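Local coordinates for regulatory Subunit of Protein Kinase A (cAMP-dependent) from Euglena gracilis (Euglena gracilis, PDB 6RSX) that probably serves as the cAMP-sensing regulatory subunit of protein kinase A, binding cAMP in two tandem cyclic nucleotide-binding domains, at residues Ile84-Cys89 with Asn133-Ala138; Leu92-Pro97 with Ala125-Ala130. One frame throughout, in Å; residues are numbered along the deposited sequence.

Contact 1: Ile84-Cys89 with Asn133-Ala138; sequences IESGTC and NVRLWA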
loop_
_atom_site.group_PDB
_atom_site.type_symbol
_atom_site.label_atom_id
_atom_site.label_comp_id
_atom_site.label_asym_id
_atom_site.label_seq_id
_atom_site.Cartn_x
_atom_site.Cartn_y
_atom_site.Cartn_z
ATOM N N ILE A 84 6.912 -10.964 -7.173
ATOM C CA ILE A 84 8.244 -11.507 -6.960
ATOM C C ILE A 84 8.196 -12.543 -5.835
ATOM O O ILE A 84 7.685 -12.266 -4.742
ATOM C CB ILE A 84 9.231 -10.381 -6.602
ATOM C CG1 ILE A 84 9.378 -9.406 -7.797
ATOM C CG2 ILE A 84 10.573 -11.014 -6.251
ATOM C CD1 ILE A 84 10.300 -8.173 -7.502
ATOM N N GLU A 85 8.770 -13.716 -6.086
ATOM C CA GLU A 85 8.971 -14.717 -5.049
ATOM C C GLU A 85 10.379 -14.612 -4.455
ATOM O O GLU A 85 10.529 -14.567 -3.226
ATOM C CB GLU A 85 8.742 -16.124 -5.619
ATOM C CG GLU A 85 8.858 -17.211 -4.520
ATOM C CD GLU A 85 8.507 -18.593 -5.109
ATOM O OE1 GLU A 85 8.972 -18.903 -6.233
ATOM O OE2 GLU A 85 7.698 -19.312 -4.483
ATOM N N SER A 86 11.406 -14.522 -5.312
ATOM C CA SER A 86 12.812 -14.418 -4.889
ATOM C C SER A 86 13.520 -13.385 -5.743
ATOM O O SER A 86 13.195 -13.204 -6.924
ATOM C CB SER A 86 13.602 -15.710 -5.118
ATOM O OG SER A 86 12.881 -16.860 -4.798
ATOM N N GLY A 87 14.535 -12.734 -5.157
ATOM C CA GLY A 87 15.372 -11.833 -5.913
ATOM C C GLY A 87 14.858 -10.416 -5.833
ATOM O O GLY A 87 13.825 -10.125 -5.240
ATOM N N THR A 88 15.586 -9.505 -6.469
ATOM C CA THR A 88 15.148 -8.121 -6.557
ATOM C C THR A 88 15.175 -7.694 -8.031
ATOM O O THR A 88 15.904 -8.261 -8.846
ATOM C CB THR A 88 15.992 -7.178 -5.734
ATOM O OG1 THR A 88 17.330 -7.137 -6.278
ATOM C CG2 THR A 88 15.970 -7.644 -4.205
ATOM N N CYS A 89 14.397 -6.666 -8.340
ATOM C CA CYS A 89 14.251 -6.127 -9.692
ATOM C C CYS A 89 14.375 -4.617 -9.647
ATOM O O CYS A 89 13.922 -3.980 -8.686
ATOM C CB CYS A 89 12.861 -6.477 -10.336
ATOM S SG CYS A 89 12.627 -8.219 -10.684
ATOM N N ASN A 133 19.318 -13.291 -9.809
ATOM C CA ASN A 133 18.361 -14.250 -10.353
ATOM C C ASN A 133 17.039 -14.052 -9.631
ATOM O O ASN A 133 17.013 -13.785 -8.424
ATOM C CB ASN A 133 18.839 -15.675 -10.150
ATOM C CG ASN A 133 20.104 -15.970 -10.913
ATOM O OD1 ASN A 133 20.431 -15.305 -11.910
ATOM N ND2 ASN A 133 20.834 -16.981 -10.449
ATOM N N VAL A 134 15.940 -14.178 -10.364
ATOM C CA VAL A 134 14.629 -13.863 -9.808
ATOM C C VAL A 134 13.675 -15.029 -10.070
ATOM O O VAL A 134 13.722 -15.690 -11.131
ATOM C CB VAL A 134 14.079 -12.534 -10.395
ATOM C CG1 VAL A 134 12.588 -12.385 -10.117
ATOM C CG2 VAL A 134 14.854 -11.292 -9.894
ATOM N N ARG A 135 12.823 -15.296 -9.097
ATOM C CA ARG A 135 11.693 -16.201 -9.251
ATOM C C ARG A 135 10.416 -15.382 -9.109
ATOM O O ARG A 135 10.302 -14.552 -8.208
ATOM C CB ARG A 135 11.701 -17.322 -8.200
ATOM C CG ARG A 135 12.795 -18.377 -8.333
ATOM C CD ARG A 135 12.543 -19.628 -7.411
ATOM N NE ARG A 135 12.301 -19.300 -5.987
ATOM C CZ ARG A 135 11.825 -20.173 -5.105
ATOM N NH1 ARG A 135 11.544 -21.427 -5.485
ATOM N NH2 ARG A 135 11.617 -19.791 -3.845
ATOM N N LEU A 136 9.432 -15.635 -10.004
ATOM C CA LEU A 136 8.199 -14.857 -9.994
ATOM C C LEU A 136 7.011 -15.813 -10.062
ATOM O O LEU A 136 7.135 -16.923 -10.591
ATOM C CB LEU A 136 8.092 -13.940 -11.249
ATOM C CG LEU A 136 9.290 -13.065 -11.653
ATOM C CD1 LEU A 136 9.282 -12.653 -13.108
ATOM C CD2 LEU A 136 9.216 -11.817 -10.837
ATOM N N TRP A 137 5.868 -15.364 -9.559
ATOM C CA TRP A 137 4.570 -15.976 -9.878
ATOM C C TRP A 137 3.798 -15.014 -10.768
ATOM O O TRP A 137 3.805 -13.813 -10.546
ATOM C CB TRP A 137 3.799 -16.269 -8.584
ATOM C CG TRP A 137 4.328 -17.486 -7.857
ATOM C CD1 TRP A 137 5.145 -17.521 -6.724
ATOM C CD2 TRP A 137 4.067 -18.828 -8.198
ATOM N NE1 TRP A 137 5.397 -18.833 -6.379
ATOM C CE2 TRP A 137 4.736 -19.652 -7.260
ATOM C CE3 TRP A 137 3.299 -19.429 -9.203
ATOM C CZ2 TRP A 137 4.669 -21.045 -7.317
ATOM C CZ3 TRP A 137 3.240 -20.805 -9.262
ATOM C CH2 TRP A 137 3.907 -21.604 -8.331
ATOM N N ALA A 138 3.114 -15.528 -11.794
ATOM C CA ALA A 138 2.512 -14.653 -12.789
ATOM C C ALA A 138 1.059 -15.044 -13.026
ATOM O O ALA A 138 0.703 -16.217 -12.918
ATOM C CB ALA A 138 3.249 -14.743 -14.123
HETATM O O HOH W 1 12.990 -17.615 -2.066
#
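Strand 134-138 runs antiparallel to the chain around Ile84-Ser86, and a classic beta bulge shifts the register: Ile84 and Leu136 form a non-hydrogen-bonded pair, then Glu85 and Ser86 both face Arg135. The bulge sits where the chain turns a corner at Glu85, leaving strand 80-84 for strand 89-93 in the other sheet of the cyclic nucleotide-binding domain's beta-roll. Two amides converge on one carbonyl, Glu85 N lying 2.7 Å from Arg135 O from above the carbonyl plane, Ser86 N reaching the same oxygen on a lone pair. Arg135 N answers with a 3.0 Å bond to Ser86 O.

The side chains of the bulge clasp Arg135 from two directions. Glu85, extended with CG anti to the backbone N (chi1 -176°), lays its carboxylate over one guanidinium face, the planes 18° apart, with OE1 3.3 Å from Arg135 CZ; this salt bridge works through charge alone. Ser86 OG instead sits in the guanidinium plane and takes a nearly straight bond (169°) from Arg135 NE at 2.8 Å; a water bridges Ser86 OG to Arg135 NH2. Glu85 OE2 accepts Trp137 NE1 at 3.0 Å: OE2 lies near the indole plane, whereas the N-H reaches it from well above the carboxylate plane. On the face opposite Ser86 and Arg135, Ile84 CG1 meets Leu136 CD2 at 3.9 Å.

Glu85 OE2 also salt-bridges Arg34 of helix 29-39, on which Trp137 packs, while Ile84 and Cys89 rest on Ile107 of strand 102-107.

Contact 2: Leu92-Pro97 with Ala125-Ala130; sequences LIQPNP and AASVQA. With CMP (adenosine-3',5'-cyclic-monophosphate), chain B.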
loop_
_atom_site.group_PDB
_atom_site.type_symbol
_atom_site.label_atom_id
_atom_site.label_comp_id
_atom_site.label_asym_id
_atom_site.label_seq_id
_atom_site.Cartn_x
_atom_site.Cartn_y
_atom_site.Cartn_z
ATOM N N LEU A 92 12.998 0.756 -14.142
ATOM C CA LEU A 92 13.713 1.729 -14.968
ATOM C C LEU A 92 12.720 2.434 -15.885
ATOM O O LEU A 92 11.884 1.779 -16.516
ATOM C CB LEU A 92 14.794 1.038 -15.816
ATOM C CG LEU A 92 15.787 0.204 -15.001
ATOM C CD1 LEU A 92 16.341 -0.935 -15.776
ATOM C CD2 LEU A 92 16.887 1.145 -14.623
ATOM N N ILE A 93 12.800 3.758 -15.969
ATOM C CA ILE A 93 11.863 4.504 -16.802
ATOM C C ILE A 93 12.628 5.476 -17.696
ATOM O O ILE A 93 13.414 6.297 -17.214
ATOM C CB ILE A 93 10.802 5.238 -15.967
ATOM C CG1 ILE A 93 10.021 4.221 -15.113
ATOM C CG2 ILE A 93 9.850 6.070 -16.906
ATOM C CD1 ILE A 93 9.020 4.885 -14.120
ATOM N N GLN A 94 12.384 5.380 -19.004
ATOM C CA GLN A 94 12.926 6.339 -19.961
ATOM C C GLN A 94 11.958 7.496 -20.121
ATOM O O GLN A 94 10.734 7.302 -20.105
ATOM C CB GLN A 94 13.077 5.671 -21.354
ATOM C CG GLN A 94 13.973 4.454 -21.360
ATOM C CD GLN A 94 13.631 3.582 -22.519
ATOM O OE1 GLN A 94 13.021 2.524 -22.343
ATOM N NE2 GLN A 94 14.004 4.018 -23.722
ATOM N N PRO A 95 12.482 8.690 -20.384
ATOM C CA PRO A 95 11.603 9.833 -20.651
ATOM C C PRO A 95 11.028 9.800 -22.050
ATOM O O PRO A 95 10.018 10.460 -22.317
ATOM C CB PRO A 95 12.536 11.036 -20.497
ATOM C CG PRO A 95 13.881 10.493 -20.769
ATOM C CD PRO A 95 13.889 9.094 -20.244
ATOM N N ASN A 96 11.641 9.044 -22.921
ATOM C CA ASN A 96 11.125 8.809 -24.267
ATOM C C ASN A 96 11.916 7.672 -24.883
ATOM O O ASN A 96 13.003 7.321 -24.382
ATOM C CB ASN A 96 11.227 10.069 -25.115
ATOM C CG ASN A 96 12.655 10.504 -25.331
ATOM O OD1 ASN A 96 13.417 9.857 -26.052
ATOM N ND2 ASN A 96 13.037 11.606 -24.716
ATOM N N PRO A 97 11.437 7.104 -26.010
ATOM C CA PRO A 97 12.040 5.867 -26.516
ATOM C C PRO A 97 13.457 6.061 -27.002
ATOM O O PRO A 97 14.212 5.089 -27.090
ATOM C CB PRO A 97 11.092 5.447 -27.678
ATOM C CG PRO A 97 9.750 6.097 -27.312
ATOM C CD PRO A 97 10.165 7.428 -26.681
ATOM N N ALA A 125 4.715 0.991 -18.714
ATOM C CA ALA A 125 5.231 2.295 -18.287
ATOM C C ALA A 125 6.695 2.274 -17.798
ATOM O O ALA A 125 7.283 3.334 -17.563
ATOM C CB ALA A 125 4.326 2.873 -17.169
ATOM N N ALA A 126 7.281 1.097 -17.625
ATOM C CA ALA A 126 8.629 0.982 -17.109
ATOM C C ALA A 126 9.194 -0.330 -17.607
ATOM O O ALA A 126 8.445 -1.271 -17.899
ATOM C CB ALA A 126 8.601 1.026 -15.567
ATOM N N SER A 127 10.522 -0.390 -17.669
ATOM C CA SER A 127 11.201 -1.666 -17.774
ATOM C C SER A 127 11.411 -2.246 -16.374
ATOM O O SER A 127 11.610 -1.504 -15.397
ATOM C CB SER A 127 12.553 -1.485 -18.461
ATOM O OG SER A 127 12.406 -0.970 -19.812
ATOM N N VAL A 128 11.437 -3.568 -16.285
ATOM C CA VAL A 128 11.707 -4.243 -15.002
ATOM C C VAL A 128 12.831 -5.237 -15.238
ATOM O O VAL A 128 12.666 -6.198 -16.009
ATOM C CB VAL A 128 10.464 -4.956 -14.454
ATOM C CG1 VAL A 128 10.756 -5.574 -13.059
ATOM C CG2 VAL A 128 9.296 -3.993 -14.382
ATOM N N GLN A 129 13.978 -5.007 -14.590
ATOM C CA GLN A 129 15.181 -5.791 -14.862
ATOM C C GLN A 129 15.579 -6.597 -13.637
ATOM O O GLN A 129 15.670 -6.037 -12.539
ATOM C CB GLN A 129 16.331 -4.865 -15.268
ATOM C CG GLN A 129 17.595 -5.623 -15.580
ATOM C CD GLN A 129 18.677 -4.716 -16.152
ATOM O OE1 GLN A 129 18.728 -3.539 -15.836
ATOM N NE2 GLN A 129 19.521 -5.261 -17.028
ATOM N N ALA A 130 15.833 -7.891 -13.813
ATOM C CA ALA A 130 16.298 -8.699 -12.692
ATOM C C ALA A 130 17.671 -8.195 -12.260
ATOM O O ALA A 130 18.565 -8.012 -13.090
ATOM C CB ALA A 130 16.382 -10.166 -13.081
HETATM P P CMP B . 3.009 -1.685 -16.349
HETATM O O1P CMP B . 2.015 -2.766 -16.892
HETATM O O2P CMP B . 3.069 -0.308 -16.864
HETATM O "O5'" CMP B . 4.509 -2.221 -16.571
HETATM C "C5'" CMP B . 5.598 -1.692 -15.817
HETATM C "C4'" CMP B . 5.196 -1.750 -14.373
HETATM O "O4'" CMP B . 6.137 -1.162 -13.465
HETATM C "C3'" CMP B . 3.935 -0.982 -14.070
HETATM O "O3'" CMP B . 2.802 -1.582 -14.655
HETATM C "C2'" CMP B . 3.933 -0.937 -12.539
HETATM O "O2'" CMP B . 3.363 -2.140 -12.051
HETATM C "C1'" CMP B . 5.458 -0.926 -12.234
HETATM N N9 CMP B . 5.955 0.335 -11.695
HETATM C C8 CMP B . 6.753 0.456 -10.578
HETATM N N7 CMP B . 7.058 1.732 -10.422
HETATM C C5 CMP B . 6.429 2.406 -11.395
HETATM C C6 CMP B . 6.418 3.755 -11.625
HETATM N N6 CMP B . 7.053 4.849 -10.930
HETATM N N1 CMP B . 5.722 4.271 -12.613
HETATM C C2 CMP B . 5.049 3.412 -13.438
HETATM N N3 CMP B . 5.033 2.055 -13.222
HETATM C C4 CMP B . 5.752 1.559 -12.190
HETATM O O HOH W 2 12.849 1.641 -19.749
#
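Ser127 OG has two partners: the backbone N of Gln74 is hydrogen-bonded to it, and a water lies 2.6 Å from OG. That same water donates to Gln94 OE1 at 2.7 Å, so it bridges the two segments just past the end of strand 89-93, while Gln94 NE2, on the other side of the amide, bonds to Ala99 O.

In the backbone, Leu92 and Ser127 form an antiparallel hydrogen-bonded pair. Leu92 N gives an almost linear bond (174°) to Ser127 O at 2.9 Å, in the plane of that carbonyl. The return bond, Ser127 N to Leu92 O at 2.8 Å, is more bent (145°) and comes in nearly along the C=O axis. On the side of the sheet that carries Leu92 and Ser127, Leu92 crosses Gln129 obliquely, its CD1 3.5 Å from Gln129 OE1; the NE2 of that glutamine is bonded to Gly68 O.

Ile93 works toward the nucleotide. Its CG1, anti to the carbonyl carbon, presses on Ala126 CB at 3.5 Å, and CD1 extends to 3.7 Å from N1 of the adenine. At the other end of cAMP, Ala125 N points straight at the phosphate, 2.8 Å from O2P, one of several grips on the ligand.

The backbone N-H to the phosphate belongs to the phosphate-binding cassette, and the Ile93 strand to the beta-roll in which that cassette is set; together they are characteristic of a cyclic nucleotide-binding domain.

In the fold
Both contacts lie in the first cyclic nucleotide-binding domain, each joining the second and fourth strands of one of its two antiparallel sheets. The chain leaves strand 80-84 of one sheet for strand 89-93 of the other, and 127-130 likewise hands over to 134-140. The two contacts touch where Cys89, the last residue of 84-89 and already on strand 89-93, sets its CB 3.6 Å from Val128 CG1 on the adjoining strand. Both are partly buried. Contact 1 is charged, tying a bulged corner to helix 29-39, with Arg135 exposed. Contact 2 is a short unbulged pairing at the end of strand 89-93; its meeting side chains are uncharged, and the charge is that of the cAMP phosphate.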